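Local structure of actin binding protein family protein (Entamoeba histolytica HM-1:IMSS, 6K2F) at the interface of chains A and B. The protein probably binds actin monomers and restrains their polymerization, this chain being the N-terminal ADF-homology domain of the amoebal twinfilin. Sequence-based numbering; all coordinates share one arbitrary frame. Chains: chain A/B, Actin binding protein family protein.

Contact 1: the interface of chains A and B. Residues chain A 16-17, 19, 71, 76-78; chain B 96, 100.
B:Met96 reaches out of helix 92-101 of chain B into a recess of chain A lined by A:Ser17, A:Arg71 and A:Tyr78, where the C-terminal end of helix 6-18 meets the start of strand 77-85. The contact joins two copies of the ADF-homology domain, in a pairing that may be a product of crystal packing. The CB of B:Met96 passes the main-chain carbonyl of A:Ser17, 3.6 Å from that O. CG, anti to the backbone N (chi1 168°), is carried to the guanidinium of A:Arg71, 3.8 Å from NH1. Bends at the next two torsions turn the thioether inwards. SD sits beneath the centre of the guanidinium face, 3.8 Å from its plane, and, roughly at right angles to that approach, meets the ring carbon CE2 of A:Tyr78 at 3.5 Å. The methyl CE goes deepest, settling between A:Tyr78 and the helix end, where it approaches the carbonyl O of A:Ser17 and that of A:Asn16.

The walls of this recess are positioned from within chain A. A:Arg71 curls back at chi2 and chi3, laying its CD over the centre of the A:Tyr78 ring, and its NE donates to A:Gly77 O, which lies in the guanidinium plane although the donor stands above the plane of that carbonyl. This bond limits the rotation of the guanidinium, so that a flat face is turned to the sulfur. Helix and strand are tied together by a nearly straight bond from A:Tyr78 N to A:Asn16 OD1 (168° at H). One helical turn after B:Met96, B:Ser100 covers the phenol end of A:Tyr78; its hydroxyl is turned back onto its own helix, bonding B:Met96 O, which leaves the methylene to make the contact: B:Ser100 CB lies 3.5 Å from A:Tyr78 OH.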
# COMPACT_ATOMS: atom_id res chain seq x y z
N ASN A 16 0.45 7.33 -8.45
CA ASN A 16 -0.38 6.79 -9.55
C ASN A 16 0.47 5.89 -10.45
O ASN A 16 0.04 4.78 -10.79
CB ASN A 16 -1.02 7.91 -10.37
CG ASN A 16 -1.96 7.39 -11.44
OD1 ASN A 16 -2.88 6.63 -11.14
ND2 ASN A 16 -1.73 7.77 -12.68
N SER A 17 1.65 6.35 -10.85
CA SER A 17 2.50 5.62 -11.82
C SER A 17 3.23 4.45 -11.14
O SER A 17 3.56 3.49 -11.85
CB SER A 17 3.45 6.57 -12.50
OG SER A 17 4.39 7.08 -11.57
N GLY A 19 2.30 2.96 -8.04
CA GLY A 19 1.38 2.10 -7.29
C GLY A 19 1.82 1.86 -5.86
O GLY A 19 1.30 0.93 -5.24
N ARG A 71 -6.60 -0.73 -12.61
CA ARG A 71 -5.62 0.04 -13.42
C ARG A 71 -6.38 1.01 -14.34
O ARG A 71 -7.53 0.73 -14.72
CB ARG A 71 -4.68 -0.91 -14.16
CG ARG A 71 -3.71 -1.66 -13.25
CD ARG A 71 -2.62 -0.80 -12.64
NE ARG A 71 -1.70 -0.27 -13.65
CZ ARG A 71 -0.63 -0.90 -14.12
NH1 ARG A 71 -0.32 -2.11 -13.69
NH2 ARG A 71 0.12 -0.31 -15.03
N ASN A 76 -1.61 4.75 -17.40
CA ASN A 76 -0.68 3.63 -17.09
C ASN A 76 -0.53 3.58 -15.58
O ASN A 76 0.51 3.12 -15.07
CB ASN A 76 0.67 3.79 -17.79
CG ASN A 76 1.52 2.55 -17.77
OD1 ASN A 76 2.76 2.64 -17.78
ND2 ASN A 76 0.88 1.40 -17.81
N GLY A 77 -1.57 4.04 -14.89
CA GLY A 77 -1.61 4.09 -13.43
C GLY A 77 -2.86 3.38 -12.93
O GLY A 77 -3.13 2.29 -13.40
N TYR A 78 -3.60 4.04 -12.05
CA TYR A 78 -4.76 3.46 -11.35
C TYR A 78 -5.96 4.40 -11.45
O TYR A 78 -5.81 5.62 -11.63
CB TYR A 78 -4.40 3.23 -9.89
CG TYR A 78 -3.61 1.98 -9.62
CD1 TYR A 78 -4.27 0.77 -9.44
CD2 TYR A 78 -2.23 1.98 -9.50
CE1 TYR A 78 -3.59 -0.39 -9.12
CE2 TYR A 78 -1.53 0.82 -9.17
CZ TYR A 78 -2.22 -0.37 -9.00
OH TYR A 78 -1.59 -1.56 -8.68
N MET B 96 5.94 -0.22 -9.96
CA MET B 96 4.54 -0.60 -10.25
C MET B 96 4.43 -2.12 -10.27
O MET B 96 3.51 -2.68 -9.66
CB MET B 96 4.06 -0.03 -11.59
CG MET B 96 2.76 -0.64 -12.02
SD MET B 96 1.39 -0.11 -10.94
CE MET B 96 1.05 1.52 -11.60
N SER B 100 2.16 -3.86 -7.41
CA SER B 100 0.91 -4.47 -7.91
C SER B 100 0.92 -5.99 -7.68
O SER B 100 -0.15 -6.60 -7.60
CB SER B 100 0.66 -4.10 -9.34
OG SER B 100 1.66 -4.63 -10.19

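Contact 2: the interface of chains A and B. Residues chain A 14, 17-20; chain B 92, 95-96.
A:Asp14 and B:Lys95 form a long salt bridge across two copies of an ADF/cofilin-homology domain, joining helix 6-18 of one to helix 92-101 of the other; the latter matches the first part of the long helix with which ADF/cofilin relatives bind actin. The ammonium NZ of B:Lys95 stands 3.8 Å from the carboxylate OD1 of A:Asp14, and the two side chains meet at about a right angle. At this separation the link is probably mainly electrostatic.

Van der Waals packing surrounds this link. B:Lys95 lies alongside A:Ser18: its CB and CE both lie against the serine CB, and CE comes within 3.4 Å of the hydroxyl OG. A bend at chi3 (-66°) brings the lysine tip back over this serine, while CD passes the amide ND2 of A:Asn20. Beside it, B:Val92 presents one methyl, CG1, to A:Ser17, touching CB at 3.5 Å, a snug fit, and OG at 3.4 Å. Its other methyl, CG2, lies near the hydroxyls of both serines, 4.0 Å from A:Ser18 OG. The backbone also packs closely, with A:Ser18 O 3.2 Å from B:Met96 CA.

Hydrogen bonds within chain A set the two serines. Both hydroxyls donate to A:Asp14 O, from opposite faces of the carbonyl plane, A:Ser18 OG at 2.9 Å and A:Ser17 OG at 3.2 Å. The first is tilted 26° from that plane, whereas the second stands further above it.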
# COMPACT_ATOMS: atom_id res chain seq x y z
N ASP A 14 3.34 10.40 -8.98
CA ASP A 14 4.31 9.39 -8.52
C ASP A 14 3.57 8.17 -7.96
O ASP A 14 3.86 7.04 -8.39
CB ASP A 14 5.30 9.97 -7.51
CG ASP A 14 6.41 8.98 -7.20
OD1 ASP A 14 6.92 8.38 -8.16
OD2 ASP A 14 6.71 8.78 -6.01
N SER A 17 1.65 6.35 -10.85
CA SER A 17 2.50 5.62 -11.82
C SER A 17 3.23 4.45 -11.14
O SER A 17 3.56 3.49 -11.85
CB SER A 17 3.45 6.57 -12.50
OG SER A 17 4.39 7.08 -11.57
N SER A 18 3.55 4.56 -9.84
CA SER A 18 4.42 3.58 -9.12
C SER A 18 3.57 2.62 -8.31
O SER A 18 4.09 1.58 -7.91
CB SER A 18 5.42 4.29 -8.25
OG SER A 18 6.12 5.29 -9.00
N GLY A 19 2.30 2.96 -8.04
CA GLY A 19 1.38 2.10 -7.29
C GLY A 19 1.82 1.86 -5.86
O GLY A 19 1.30 0.93 -5.24
N ASN A 20 2.73 2.69 -5.31
CA ASN A 20 3.57 2.35 -4.13
C ASN A 20 3.10 3.10 -2.88
O ASN A 20 3.90 3.35 -1.98
CB ASN A 20 5.06 2.60 -4.36
CG ASN A 20 5.39 4.03 -4.73
OD1 ASN A 20 4.50 4.86 -4.92
ND2 ASN A 20 6.68 4.32 -4.84
N VAL B 92 9.99 3.61 -12.43
CA VAL B 92 8.53 3.61 -12.16
C VAL B 92 7.92 2.26 -12.57
O VAL B 92 7.13 1.70 -11.79
CB VAL B 92 7.86 4.80 -12.86
CG1 VAL B 92 6.35 4.68 -12.84
CG2 VAL B 92 8.31 6.13 -12.26
N LYS B 95 8.72 -0.30 -9.89
CA LYS B 95 7.98 -0.01 -8.63
C LYS B 95 6.52 -0.46 -8.79
O LYS B 95 5.98 -1.11 -7.85
CB LYS B 95 8.09 1.47 -8.29
CG LYS B 95 9.51 1.88 -7.91
CD LYS B 95 9.62 3.27 -7.33
CE LYS B 95 9.29 4.32 -8.35
NZ LYS B 95 9.56 5.69 -7.84
N MET B 96 5.94 -0.22 -9.96
CA MET B 96 4.54 -0.60 -10.25
C MET B 96 4.43 -2.12 -10.27
O MET B 96 3.51 -2.68 -9.66
CB MET B 96 4.06 -0.03 -11.59
CG MET B 96 2.76 -0.64 -12.02
SD MET B 96 1.39 -0.11 -10.94
CE MET B 96 1.05 1.52 -11.60

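Contact 1 and contact 2 are adjoining patches of one interface, with the centres of their C-alpha atoms about 6 Å apart, and they share A:Ser17, A:Gly19 and B:Met96. On chain B both use helix 92-101. On chain A both include the end of helix 6-18, but contact 1 extends to strands 71-72 and 77-85, whereas contact 2 continues along the helix and past its end. Different surfaces of the two copies therefore meet, consistent with the lack of exact two-fold symmetry. The pairing may reflect crystal packing; if helix 92-101 serves actin as in relatives, this pairing would probably compete with that binding.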